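Local coordinates for protein putative TIM-barrel metal-dependent hydrolase (Mycobacterium avium subsp. paratuberculosis S397, PDB 4DZI) that is probably an amidohydrolase-family metal-dependent hydrolase, built on a TIM barrel whose active site here holds two cadmium ions, at residues G354-P358 / H359-L363; A289-I292 / E293-S296; V9-V12 / D13-Y16; D380-I384 / M385-A389; G155-R158 / P159-I163. All blocks are in the same frame, centred on the assembly; numbering follows the deposited sequence.

Interaction 1. Residues G354-P358 / H359-L363. With CD (cadmium ion), chain P; CD (cadmium ion), chain Q.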
loop_
_atom_site.group_PDB
_atom_site.type_symbol
_atom_site.label_atom_id
_atom_site.label_comp_id
_atom_site.label_asym_id
_atom_site.label_seq_id
_atom_site.Cartn_x
_atom_site.Cartn_y
_atom_site.Cartn_z
ATOM N N GLY C 354 18.246 -16.504 -0.812
ATOM C CA GLY C 354 19.138 -15.384 -0.468
ATOM C C GLY C 354 19.161 -15.321 1.067
ATOM O O GLY C 354 18.122 -15.432 1.712
ATOM N N SER C 355 20.338 -15.160 1.654
ATOM C CA SER C 355 20.470 -15.189 3.108
ATOM C C SER C 355 20.512 -13.800 3.758
ATOM O O SER C 355 20.204 -13.678 4.955
ATOM C CB SER C 355 21.789 -15.883 3.490
ATOM O OG SER C 355 22.872 -15.090 3.030
ATOM N N ASP C 356 20.902 -12.779 2.991
ATOM C CA ASP C 356 21.100 -11.415 3.493
ATOM C C ASP C 356 22.256 -11.345 4.454
ATOM O O ASP C 356 22.332 -10.447 5.281
ATOM C CB ASP C 356 19.833 -10.883 4.189
ATOM C CG ASP C 356 19.833 -9.359 4.349
ATOM O OD1 ASP C 356 20.397 -8.620 3.525
ATOM O OD2 ASP C 356 19.189 -8.908 5.315
ATOM N N TRP C 357 23.161 -12.310 4.365
ATOM C CA TRP C 357 24.345 -12.249 5.232
ATOM C C TRP C 357 25.276 -11.117 4.850
ATOM O O TRP C 357 25.514 -10.863 3.676
ATOM C CB TRP C 357 25.048 -13.616 5.106
ATOM C CG TRP C 357 26.021 -13.859 6.229
ATOM C CD1 TRP C 357 25.759 -14.451 7.460
ATOM C CD2 TRP C 357 27.449 -13.528 6.266
ATOM N NE1 TRP C 357 26.907 -14.499 8.239
ATOM C CE2 TRP C 357 27.935 -13.943 7.589
ATOM C CE3 TRP C 357 28.337 -12.922 5.384
ATOM C CZ2 TRP C 357 29.270 -13.776 7.973
ATOM C CZ3 TRP C 357 29.674 -12.773 5.782
ATOM C CH2 TRP C 357 30.115 -13.173 7.062
ATOM N N PRO C 358 25.861 -10.389 5.831
ATOM C CA PRO C 358 25.904 -10.589 7.267
ATOM C C PRO C 358 24.939 -9.693 8.034
ATOM O O PRO C 358 25.173 -9.429 9.197
ATOM C CB PRO C 358 27.308 -10.104 7.595
ATOM C CG PRO C 358 27.483 -8.927 6.728
ATOM C CD PRO C 358 26.829 -9.345 5.423
ATOM N N HIS C 359 23.865 -9.214 7.406
ATOM C CA HIS C 359 22.992 -8.297 8.162
ATOM C C HIS C 359 22.331 -8.894 9.377
ATOM O O HIS C 359 22.108 -10.081 9.458
ATOM C CB HIS C 359 21.905 -7.755 7.205
ATOM C CG HIS C 359 22.397 -6.696 6.245
ATOM N ND1 HIS C 359 21.564 -6.076 5.333
ATOM C CD2 HIS C 359 23.636 -6.111 6.095
ATOM C CE1 HIS C 359 22.261 -5.163 4.656
ATOM N NE2 HIS C 359 23.526 -5.166 5.136
ATOM N N GLY C 360 21.989 -8.056 10.362
ATOM C CA GLY C 360 21.412 -8.621 11.580
ATOM C C GLY C 360 20.080 -9.325 11.354
ATOM O O GLY C 360 19.753 -10.321 12.035
ATOM N N GLU C 361 19.314 -8.807 10.387
ATOM C CA GLU C 361 18.006 -9.385 10.003
ATOM C C GLU C 361 18.133 -10.588 9.057
ATOM O O GLU C 361 17.126 -11.231 8.702
ATOM C CB GLU C 361 17.111 -8.301 9.352
ATOM C CG GLU C 361 17.611 -7.738 8.000
ATOM C CD GLU C 361 18.600 -6.573 8.103
ATOM O OE1 GLU C 361 19.079 -6.299 9.247
ATOM O OE2 GLU C 361 18.894 -5.895 7.054
ATOM N N GLY C 362 19.362 -10.913 8.677
ATOM C CA GLY C 362 19.609 -12.045 7.782
ATOM C C GLY C 362 19.814 -13.343 8.535
ATOM O O GLY C 362 19.680 -13.417 9.770
ATOM N N LEU C 363 20.114 -14.408 7.798
ATOM C CA LEU C 363 20.467 -15.674 8.432
ATOM C C LEU C 363 21.916 -15.684 8.926
ATOM O O LEU C 363 22.828 -15.270 8.220
ATOM C CB LEU C 363 20.301 -16.813 7.447
ATOM C CG LEU C 363 18.919 -16.990 6.846
ATOM C CD1 LEU C 363 19.005 -18.118 5.808
ATOM C CD2 LEU C 363 17.906 -17.274 7.940
HETATM CD CD CD P . 19.345 -6.595 4.963
HETATM CD CD CD Q . 19.886 -7.862 1.399
HETATM O O HOH W 1 16.652 -10.282 5.465
HETATM O O HOH W 2 19.099 -4.240 4.211
#
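D356 binds two cadmium ions at once and shares one of them with H359 and E361, all within six residues. The bridging atom, D356 OD1, lies 2.3 Å from cadmium Q and 2.7 Å from cadmium P. OD2 adds a second bond to cadmium P, making the carboxylate a chelate on that ion. H359 binds cadmium P through ND1 at 2.3 Å and E361 through OE2 at 2.2 Å. With chi1 near +65°, E361 CG comes to 3.3 Å from D356 OD2; the bend at chi2 (-86°) then turns the carboxylate to cadmium P. The two carboxylate planes stand 56° apart. A water donates to D356 OD2 and, weakly, to E361 O.

The backbone keeps the three ligands close. H359 N donates to D356 O within the carbonyl plane. L363 N donates to S355 O at 2.9 Å. A type I turn runs from H359 to G362. The peptide bond before P358 is cis, and P358 CB lies 3.6 Å above the centre of the W357 ring. L363 O meets that ring at its edge, 3.1 Å from W357 CD1. S355 OG accepts from W357 N, an ST turn, and also bonds to D11. H359 NE2 is held by T123 OG1.

E293 also binds both ions. Two bridging carboxylates hold the pair close together, a two-metal centre consistent with metal-dependent hydrolysis.

Interaction 2. Residues A289-I292 / E293-S296. With CD (cadmium ion), chain Q; CD (cadmium ion), chain P.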
loop_
_atom_site.group_PDB
_atom_site.type_symbol
_atom_site.label_atom_id
_atom_site.label_comp_id
_atom_site.label_asym_id
_atom_site.label_seq_id
_atom_site.Cartn_x
_atom_site.Cartn_y
_atom_site.Cartn_z
ATOM N N ALA C 289 14.068 -9.647 -14.341
ATOM C CA ALA C 289 14.123 -8.853 -13.127
ATOM C C ALA C 289 14.138 -9.745 -11.903
ATOM O O ALA C 289 13.614 -10.881 -11.900
ATOM C CB ALA C 289 12.924 -7.909 -13.054
ATOM N N VAL C 290 14.711 -9.235 -10.821
ATOM C CA VAL C 290 14.761 -10.035 -9.591
ATOM C C VAL C 290 14.481 -9.114 -8.409
ATOM O O VAL C 290 15.025 -8.026 -8.322
ATOM C CB VAL C 290 16.112 -10.804 -9.376
ATOM C CG1 VAL C 290 17.317 -9.849 -9.406
ATOM C CG2 VAL C 290 16.084 -11.611 -8.062
ATOM N N SER C 291 13.636 -9.593 -7.487
ATOM C CA SER C 291 13.319 -8.876 -6.242
ATOM C C SER C 291 14.134 -9.463 -5.105
ATOM O O SER C 291 14.074 -10.675 -4.871
ATOM C CB SER C 291 11.812 -9.033 -5.955
ATOM O OG SER C 291 11.510 -8.602 -4.633
ATOM N N ILE C 292 14.930 -8.627 -4.438
ATOM C CA ILE C 292 15.787 -9.104 -3.340
ATOM C C ILE C 292 15.480 -8.361 -2.029
ATOM O O ILE C 292 15.463 -7.127 -1.994
ATOM C CB ILE C 292 17.282 -8.905 -3.717
ATOM C CG1 ILE C 292 17.563 -9.437 -5.139
ATOM C CG2 ILE C 292 18.192 -9.553 -2.665
ATOM C CD1 ILE C 292 18.988 -9.202 -5.630
ATOM N N GLU C 293 15.268 -9.133 -0.966
ATOM C CA GLU C 293 14.987 -8.603 0.387
ATOM C C GLU C 293 13.724 -7.774 0.457
ATOM O O GLU C 293 13.594 -6.907 1.320
ATOM C CB GLU C 293 16.193 -7.833 1.008
ATOM C CG GLU C 293 16.168 -7.941 2.552
ATOM C CD GLU C 293 17.269 -7.219 3.296
ATOM O OE1 GLU C 293 17.034 -6.867 4.465
ATOM O OE2 GLU C 293 18.353 -6.988 2.719
ATOM N N ASN C 294 12.777 -8.081 -0.417
ATOM C CA ASN C 294 11.489 -7.381 -0.336
ATOM C C ASN C 294 10.345 -8.294 0.121
ATOM O O ASN C 294 9.178 -7.839 0.170
ATOM C CB ASN C 294 11.178 -6.831 -1.719
ATOM C CG ASN C 294 12.277 -5.905 -2.224
ATOM O OD1 ASN C 294 12.703 -5.009 -1.510
ATOM N ND2 ASN C 294 12.756 -6.157 -3.448
ATOM N N GLY C 295 10.649 -9.568 0.435
ATOM C CA GLY C 295 9.628 -10.605 0.746
ATOM C C GLY C 295 8.977 -11.093 -0.548
ATOM O O GLY C 295 9.299 -10.619 -1.620
ATOM N N SER C 296 7.996 -11.986 -0.423
ATOM C CA SER C 296 7.254 -12.454 -1.578
ATOM C C SER C 296 5.774 -12.261 -1.318
ATOM O O SER C 296 4.976 -12.552 -2.181
ATOM C CB SER C 296 7.527 -13.952 -1.866
ATOM O OG SER C 296 7.088 -14.803 -0.806
HETATM CD CD CD Q . 19.886 -7.862 1.399
HETATM CD CD CD P . 19.345 -6.595 4.963
HETATM O O HOH W 3 11.993 -10.134 -2.543
HETATM O O HOH W 2 19.099 -4.240 4.211
#
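E293 follows directly on I292, the last residue of strand 289-292. Its backbone takes a left-handed conformation (phi 61°), which turns the chain off the line of the strand. The extended side chain, with CG anti to the backbone N, takes the E293 carboxylate to the metals. E293 OE2 bridges the two ions, 2.2 Å from cadmium Q and 2.5 Å from cadmium P. E293 OE1 binds cadmium P as well, at 2.4 Å. H230, D13 and H15 are among the other ligands of cadmium Q.

A metal ligand just past the C-terminal end of a parallel strand is the usual placement in a TIM-barrel amidohydrolase.

N294 turns back to the strand. Its ND2 donates to S291 OG at 3.0 Å, nearly straight (166°), and OG lies in the plane of the amide. ND2 also donates to F229 O on the neighbouring strand 227-230, so the amide group spans two strands. N294 N donates to a water 3.1 Å away. G295 follows with positive phi, and its O lies within hydrogen-bonding distance of the same water, which has several acceptors to serve. That water lies 2.6 Å from S291 OG. S296 OG bonds to D337.

Interaction 3. Residues V9-V12 / D13-Y16. With CD (cadmium ion), chain Q.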
loop_
_atom_site.group_PDB
_atom_site.type_symbol
_atom_site.label_atom_id
_atom_site.label_comp_id
_atom_site.label_asym_id
_atom_site.label_seq_id
_atom_site.Cartn_x
_atom_site.Cartn_y
_atom_site.Cartn_z
ATOM N N VAL C 9 26.143 -23.594 -2.873
ATOM C CA VAL C 9 24.941 -22.831 -3.184
ATOM C C VAL C 9 25.280 -21.522 -3.867
ATOM O O VAL C 9 26.438 -21.088 -3.891
ATOM C CB VAL C 9 24.101 -22.595 -1.919
ATOM C CG1 VAL C 9 23.727 -23.936 -1.286
ATOM C CG2 VAL C 9 24.842 -21.730 -0.902
ATOM N N ILE C 10 24.264 -20.866 -4.440
ATOM C CA ILE C 10 24.430 -19.556 -5.044
ATOM C C ILE C 10 23.503 -18.644 -4.213
ATOM O O ILE C 10 22.310 -18.855 -4.213
ATOM C CB ILE C 10 23.953 -19.557 -6.507
ATOM C CG1 ILE C 10 24.660 -20.667 -7.306
ATOM C CG2 ILE C 10 24.111 -18.151 -7.126
ATOM C CD1 ILE C 10 26.129 -20.441 -7.531
ATOM N N ASP C 11 24.073 -17.700 -3.480
ATOM C CA ASP C 11 23.322 -16.847 -2.531
ATOM C C ASP C 11 23.050 -15.514 -3.209
ATOM O O ASP C 11 23.997 -14.752 -3.486
ATOM C CB ASP C 11 24.201 -16.650 -1.286
ATOM C CG ASP C 11 23.435 -16.077 -0.106
ATOM O OD1 ASP C 11 22.458 -15.348 -0.355
ATOM O OD2 ASP C 11 23.823 -16.341 1.065
ATOM N N VAL C 12 21.779 -15.195 -3.502
ATOM C CA VAL C 12 21.508 -13.961 -4.255
ATOM C C VAL C 12 21.406 -12.713 -3.366
ATOM O O VAL C 12 21.154 -11.612 -3.858
ATOM C CB VAL C 12 20.251 -14.075 -5.156
ATOM C CG1 VAL C 12 20.345 -15.330 -6.073
ATOM C CG2 VAL C 12 18.960 -14.100 -4.337
ATOM N N ASP C 13 21.630 -12.875 -2.066
ATOM C CA ASP C 13 21.548 -11.698 -1.189
ATOM C C ASP C 13 22.657 -11.746 -0.167
ATOM O O ASP C 13 22.522 -12.359 0.900
ATOM C CB ASP C 13 20.216 -11.642 -0.436
ATOM C CG ASP C 13 19.993 -10.313 0.237
ATOM O OD1 ASP C 13 20.910 -9.439 0.206
ATOM O OD2 ASP C 13 18.902 -10.173 0.837
ATOM N N ASN C 14 23.748 -11.052 -0.511
ATOM C CA ASN C 14 24.823 -10.850 0.454
ATOM C C ASN C 14 25.205 -9.383 0.444
ATOM O O ASN C 14 24.926 -8.662 -0.498
ATOM C CB ASN C 14 26.051 -11.707 0.075
ATOM C CG ASN C 14 26.179 -12.991 0.882
ATOM O OD1 ASN C 14 27.304 -13.385 1.246
ATOM N ND2 ASN C 14 25.075 -13.705 1.085
ATOM N N HIS C 15 25.808 -8.923 1.546
ATOM C CA HIS C 15 26.268 -7.529 1.637
ATOM C C HIS C 15 27.728 -7.345 2.006
ATOM O O HIS C 15 28.322 -8.203 2.645
ATOM C CB HIS C 15 25.386 -6.760 2.649
ATOM C CG HIS C 15 23.966 -6.625 2.190
ATOM N ND1 HIS C 15 23.584 -5.649 1.355
ATOM C CD2 HIS C 15 22.847 -7.432 2.397
ATOM C CE1 HIS C 15 22.279 -5.792 1.052
ATOM N NE2 HIS C 15 21.819 -6.873 1.681
ATOM N N TYR C 16 28.285 -6.220 1.566
ATOM C CA TYR C 16 29.487 -5.641 2.157
ATOM C C TYR C 16 29.037 -4.434 2.990
ATOM O O TYR C 16 27.876 -3.978 2.892
ATOM C CB TYR C 16 30.471 -5.199 1.065
ATOM C CG TYR C 16 29.793 -4.478 -0.050
ATOM C CD1 TYR C 16 29.371 -3.143 0.091
ATOM C CD2 TYR C 16 29.526 -5.121 -1.265
ATOM C CE1 TYR C 16 28.707 -2.491 -0.945
ATOM C CE2 TYR C 16 28.849 -4.474 -2.305
ATOM C CZ TYR C 16 28.454 -3.156 -2.142
ATOM O OH TYR C 16 27.784 -2.504 -3.143
HETATM CD CD CD Q . 19.886 -7.862 1.399
#
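D11 OD2 has two close polar neighbours: N14 ND2 lies 2.9 Å away, and S355 OG forms a hydrogen bond with it. The side chains of D11 and N14 cross at about a right angle, and the carboxylate and amide planes stand 72° apart. The other oxygen, D11 OD1, accepts the backbone N-H of D13 at 3.1 Å. The bond is fairly straight (162°) and comes to the anti side of OD1, tilted out of the carboxylate plane. With CG anti to the backbone N (chi1 -166°), the D11 carboxylate reaches forward past the corner at V12.

N14 ND2 donates to D13 O at 2.9 Å, from above the carbonyl plane. N14 OD1 accepts from R106. The amide is therefore held at both ends.

D11 and N14 thus form a second shell around the metal ligands between and beside them. D13 points its carboxylate away from D11 and chelates cadmium Q, with OD1 at 2.2 Å and OD2 at 2.6 Å. H15 NE2 completes this strand's share, 2.2 Å from the same ion. The H15 ring stacks on that of H359.

Two ligands spaced i and i+2 at the end of the first barrel strand recall the HxH motif of amidohydrolases, here with aspartate in the first place.

Interaction 4. Residues D380-I384 / M385-A389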
loop_
_atom_site.group_PDB
_atom_site.type_symbol
_atom_site.label_atom_id
_atom_site.label_comp_id
_atom_site.label_asym_id
_atom_site.label_seq_id
_atom_site.Cartn_x
_atom_site.Cartn_y
_atom_site.Cartn_z
ATOM N N ASP C 380 13.940 -30.006 -6.455
ATOM C CA ASP C 380 13.458 -28.632 -6.318
ATOM C C ASP C 380 14.312 -27.798 -5.352
ATOM O O ASP C 380 14.469 -26.589 -5.554
ATOM C CB ASP C 380 11.955 -28.591 -5.871
ATOM C CG ASP C 380 10.987 -28.837 -7.024
ATOM O OD1 ASP C 380 11.406 -28.824 -8.203
ATOM O OD2 ASP C 380 9.784 -29.023 -6.745
ATOM N N ILE C 381 14.821 -28.425 -4.296
ATOM C CA ILE C 381 15.738 -27.728 -3.379
ATOM C C ILE C 381 16.982 -27.298 -4.136
ATOM O O ILE C 381 17.468 -26.188 -3.954
ATOM C CB ILE C 381 16.081 -28.563 -2.142
ATOM C CG1 ILE C 381 14.817 -28.717 -1.295
ATOM C CG2 ILE C 381 17.191 -27.909 -1.316
ATOM C CD1 ILE C 381 14.912 -29.734 -0.184
ATOM N N ARG C 382 17.486 -28.166 -5.014
ATOM C CA ARG C 382 18.647 -27.796 -5.858
ATOM C C ARG C 382 18.343 -26.602 -6.756
ATOM O O ARG C 382 19.216 -25.757 -6.985
ATOM C CB ARG C 382 19.132 -29.026 -6.650
ATOM C CG ARG C 382 20.045 -28.769 -7.860
ATOM C CD ARG C 382 21.465 -28.415 -7.450
ATOM N NE ARG C 382 22.367 -28.306 -8.595
ATOM C CZ ARG C 382 23.308 -29.203 -8.905
ATOM N NH1 ARG C 382 23.469 -30.304 -8.169
ATOM N NH2 ARG C 382 24.099 -28.986 -9.955
ATOM N N LYS C 383 17.089 -26.446 -7.207
ATOM C CA LYS C 383 16.748 -25.285 -8.012
ATOM C C LYS C 383 16.775 -24.047 -7.140
ATOM O O LYS C 383 17.358 -23.028 -7.506
ATOM C CB LYS C 383 15.342 -25.389 -8.630
ATOM C CG LYS C 383 15.224 -26.475 -9.690
ATOM C CD LYS C 383 13.807 -26.486 -10.236
ATOM C CE LYS C 383 13.781 -27.376 -11.482
ATOM N NZ LYS C 383 12.501 -27.306 -12.241
ATOM N N ILE C 384 16.102 -24.128 -5.994
ATOM C CA ILE C 384 15.973 -22.958 -5.110
ATOM C C ILE C 384 17.329 -22.511 -4.554
ATOM O O ILE C 384 17.639 -21.302 -4.485
ATOM C CB ILE C 384 14.992 -23.273 -3.977
ATOM C CG1 ILE C 384 13.578 -23.393 -4.583
ATOM C CG2 ILE C 384 14.996 -22.170 -2.930
ATOM C CD1 ILE C 384 12.562 -23.924 -3.596
ATOM N N MET C 385 18.158 -23.481 -4.185
ATOM C CA MET C 385 19.463 -23.153 -3.597
ATOM C C MET C 385 20.594 -22.823 -4.557
ATOM O O MET C 385 21.619 -22.276 -4.152
ATOM C CB MET C 385 19.918 -24.315 -2.693
ATOM C CG MET C 385 18.986 -24.619 -1.527
ATOM S SD MET C 385 18.721 -23.222 -0.387
ATOM C CE MET C 385 20.339 -22.962 0.317
ATOM N N ARG C 386 20.415 -23.151 -5.826
ATOM C CA ARG C 386 21.498 -22.983 -6.774
ATOM C C ARG C 386 21.074 -22.700 -8.213
ATOM O O ARG C 386 21.464 -21.704 -8.803
ATOM C CB ARG C 386 22.344 -24.254 -6.727
ATOM C CG ARG C 386 23.498 -24.217 -7.685
ATOM C CD ARG C 386 24.306 -25.488 -7.584
ATOM N NE ARG C 386 25.315 -25.360 -8.621
ATOM C CZ ARG C 386 26.489 -24.732 -8.497
ATOM N NH1 ARG C 386 26.896 -24.213 -7.336
ATOM N NH2 ARG C 386 27.276 -24.620 -9.562
ATOM N N ASP C 387 20.275 -23.588 -8.811
ATOM C CA ASP C 387 20.135 -23.461 -10.253
ATOM C C ASP C 387 19.196 -22.365 -10.740
ATOM O O ASP C 387 19.362 -21.844 -11.854
ATOM C CB ASP C 387 19.776 -24.801 -10.843
ATOM C CG ASP C 387 20.949 -25.767 -10.765
ATOM O OD1 ASP C 387 22.088 -25.334 -11.023
ATOM O OD2 ASP C 387 20.742 -26.932 -10.444
ATOM N N ASN C 388 18.200 -21.990 -9.935
ATOM C CA ASN C 388 17.360 -20.896 -10.394
ATOM C C ASN C 388 18.161 -19.606 -10.530
ATOM O O ASN C 388 17.896 -18.804 -11.406
ATOM C CB ASN C 388 16.225 -20.640 -9.413
ATOM C CG ASN C 388 15.200 -21.767 -9.418
ATOM O OD1 ASN C 388 15.143 -22.574 -10.345
ATOM N ND2 ASN C 388 14.388 -21.819 -8.385
ATOM N N ALA C 389 19.102 -19.379 -9.623
ATOM C CA ALA C 389 19.956 -18.177 -9.685
ATOM C C ALA C 389 20.806 -18.213 -10.963
ATOM O O ALA C 389 21.014 -17.197 -11.588
ATOM C CB ALA C 389 20.852 -18.091 -8.462
HETATM O O HOH W 4 24.306 -26.411 -11.071
HETATM O O HOH W 5 18.830 -20.482 -7.095
#
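The side chains of R382 and R386 run side by side, with their guanidinium planes 90° apart. D387 OD1 sits in the plane of the R382 group, at its edge. D387 OD2 forms the salt bridge, 2.8 Å from R382 NE, though it is tilted 32° out of the guanidinium plane. It is itself met from above the carboxylate plane. R382 also makes a cation-pi contact with Y7. A water lies at the in-plane edge of the R386 group, 2.9 Å from R386 NE. The same water accepts from R382 NH2 and donates to D387 OD1. It joins all three charged groups.

The R382 chain bends at chi2 (76°), and this turns NE toward D387 OD2. R386 is extended instead and reaches E116, with which NH1 forms a salt bridge.

The helix widens here into a pi-type turn. D387 N donates to R382 O at 3.0 Å and N388 N to K383 O at 2.8 Å, each five residues back. N388 OD1 packs on K383 CB, while its ND2 bonds to I351 O. I381 CG2 meets M385 CG at 3.8 Å. M385 O takes a backbone bond from I10 N of strand 9-15.

The two arginines come close, with NH2 of R382 4.1 Å from NE of R386. D387 and E116 probably offset some of that like charge.

Interaction 5. Residues G155-R158 / P159-I163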
loop_
_atom_site.group_PDB
_atom_site.type_symbol
_atom_site.label_atom_id
_atom_site.label_comp_id
_atom_site.label_asym_id
_atom_site.label_seq_id
_atom_site.Cartn_x
_atom_site.Cartn_y
_atom_site.Cartn_z
ATOM N N GLY C 155 34.767 -5.810 -7.456
ATOM C CA GLY C 155 34.783 -6.271 -8.837
ATOM C C GLY C 155 33.394 -6.744 -9.255
ATOM O O GLY C 155 32.806 -7.596 -8.582
ATOM N N PHE C 156 32.889 -6.173 -10.337
ATOM C CA PHE C 156 31.580 -6.585 -10.818
ATOM C C PHE C 156 31.516 -8.103 -11.046
ATOM O O PHE C 156 30.520 -8.768 -10.679
ATOM C CB PHE C 156 31.171 -5.834 -12.082
ATOM C CG PHE C 156 31.181 -4.336 -11.955
ATOM C CD1 PHE C 156 30.941 -3.711 -10.739
ATOM C CD2 PHE C 156 31.381 -3.548 -13.085
ATOM C CE1 PHE C 156 30.925 -2.319 -10.653
ATOM C CE2 PHE C 156 31.359 -2.151 -13.004
ATOM C CZ PHE C 156 31.141 -1.537 -11.784
ATOM N N ASP C 157 32.578 -8.682 -11.643
ATOM C CA ASP C 157 32.639 -10.135 -11.755
ATOM C C ASP C 157 34.045 -10.599 -12.157
ATOM O O ASP C 157 34.344 -10.807 -13.344
ATOM C CB ASP C 157 31.572 -10.664 -12.728
ATOM C CG ASP C 157 31.661 -12.178 -12.936
ATOM O OD1 ASP C 157 32.104 -12.926 -12.015
ATOM O OD2 ASP C 157 31.284 -12.616 -14.047
ATOM N N ARG C 158 34.902 -10.724 -11.150
ATOM C CA ARG C 158 36.308 -11.103 -11.376
ATOM C C ARG C 158 36.379 -12.531 -11.904
ATOM O O ARG C 158 35.495 -13.324 -11.703
ATOM C CB ARG C 158 37.079 -10.998 -10.068
ATOM C CG ARG C 158 37.081 -9.609 -9.450
ATOM C CD ARG C 158 38.233 -8.736 -9.914
ATOM N NE ARG C 158 38.120 -7.377 -9.349
ATOM C CZ ARG C 158 38.519 -7.014 -8.140
ATOM N NH1 ARG C 158 39.065 -7.891 -7.308
ATOM N NH2 ARG C 158 38.352 -5.758 -7.743
ATOM N N PRO C 159 37.479 -12.882 -12.578
ATOM C CA PRO C 159 37.543 -14.186 -13.244
ATOM C C PRO C 159 37.272 -15.432 -12.386
ATOM O O PRO C 159 36.879 -16.453 -12.951
ATOM C CB PRO C 159 38.973 -14.210 -13.795
ATOM C CG PRO C 159 39.265 -12.764 -14.062
ATOM C CD PRO C 159 38.614 -12.017 -12.913
ATOM N N ASP C 160 37.461 -15.370 -11.054
ATOM C CA ASP C 160 37.155 -16.515 -10.186
ATOM C C ASP C 160 35.649 -16.811 -10.112
ATOM O O ASP C 160 35.233 -17.870 -9.640
ATOM C CB ASP C 160 37.797 -16.405 -8.789
ATOM C CG ASP C 160 37.220 -15.264 -7.942
ATOM O OD1 ASP C 160 36.150 -14.737 -8.285
ATOM O OD2 ASP C 160 37.868 -14.884 -6.936
ATOM N N HIS C 161 34.864 -15.874 -10.624
ATOM C CA HIS C 161 33.389 -15.988 -10.611
ATOM C C HIS C 161 32.807 -16.375 -9.265
ATOM O O HIS C 161 31.809 -17.121 -9.197
ATOM C CB HIS C 161 32.895 -16.911 -11.743
ATOM C CG HIS C 161 33.280 -16.430 -13.131
ATOM N ND1 HIS C 161 33.090 -15.155 -13.543
ATOM C CD2 HIS C 161 33.871 -17.106 -14.210
ATOM C CE1 HIS C 161 33.548 -15.019 -14.809
ATOM N NE2 HIS C 161 34.025 -16.214 -15.210
ATOM N N ARG C 162 33.390 -15.856 -8.184
ATOM C CA ARG C 162 32.880 -16.113 -6.840
ATOM C C ARG C 162 31.916 -14.990 -6.424
ATOM O O ARG C 162 31.030 -15.210 -5.604
ATOM C CB ARG C 162 34.025 -16.111 -5.825
ATOM C CG ARG C 162 35.085 -17.211 -5.987
ATOM C CD ARG C 162 34.472 -18.616 -5.998
ATOM N NE ARG C 162 33.775 -18.996 -4.761
ATOM C CZ ARG C 162 34.369 -19.382 -3.634
ATOM N NH1 ARG C 162 35.701 -19.420 -3.555
ATOM N NH2 ARG C 162 33.656 -19.706 -2.563
ATOM N N ILE C 163 32.096 -13.801 -6.991
ATOM C CA ILE C 163 31.305 -12.651 -6.513
ATOM C C ILE C 163 30.701 -11.883 -7.661
ATOM O O ILE C 163 31.391 -11.467 -8.589
ATOM C CB ILE C 163 32.166 -11.748 -5.608
ATOM C CG1 ILE C 163 32.381 -12.458 -4.269
ATOM C CG2 ILE C 163 31.554 -10.352 -5.489
ATOM C CD1 ILE C 163 33.277 -11.731 -3.293
HETATM O O HOH W 6 33.839 -10.133 -8.406
HETATM O O HOH W 7 33.680 -13.070 -9.502
#
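The loop between helix 136-153 and strand 163-165 holds a type I beta turn from R158 to H161, and a histidine-carboxylate bond ties H161 to D157 just before the turn. The turn bond runs from H161 N to R158 O, 2.8 Å. H161 ND1 donates to D157 OD1 at 2.9 Å, almost straight at 172°. The acceptor lies in the plane of the imidazole and is met on its syn side, with ring and carboxylate planes 42° apart. CG of D157 is anti to the backbone N (chi1 177°), which carries the carboxylate across to the ring. D157 OD2 forms a salt bridge to K190. P159 O sits 3.3 Å above the plane of the H161 ring, toward the rim.

D160 adds an Asx turn, its OD1 accepting from R162 N at 3.0 Å. Two waters bridge backbone groups of the loop. One accepts from R158 N and lies near G155 O and I163 O; the other accepts from I163 N and lies 2.9 Å from R158 O; each has more acceptors in reach than protons.

D160 pairs with R103 and R162 with D111, both on helix 103-113. R158 NH2 bonds back to D151 O on helix 136-153. I163 opens strand 163-165 and packs on I107 of helix 103-113, while backbone bonds join R162 to A118 of strand 115-121.

Interactions 1, 2 and 3 are buried and meet at the two-metal centre. Interactions 1 and 2 bind both cadmium ions and one water in common; interaction 3 reaches cadmium Q. They come from the ends of strands 9-15 and 289-292 and from the loop 354-363, where carboxylates and imidazoles converge on metal. Interaction 4 is only partly buried, on helix 378-393, and touches interaction 3 through M385 and A389 against strand 9-15. Interaction 5 is likewise partly buried and touches none of the others; its nearest atoms are about 7 Å from interaction 3. In these two, arginine and histidine pair with aspartates, and waters bridge the polar groups instead of metal.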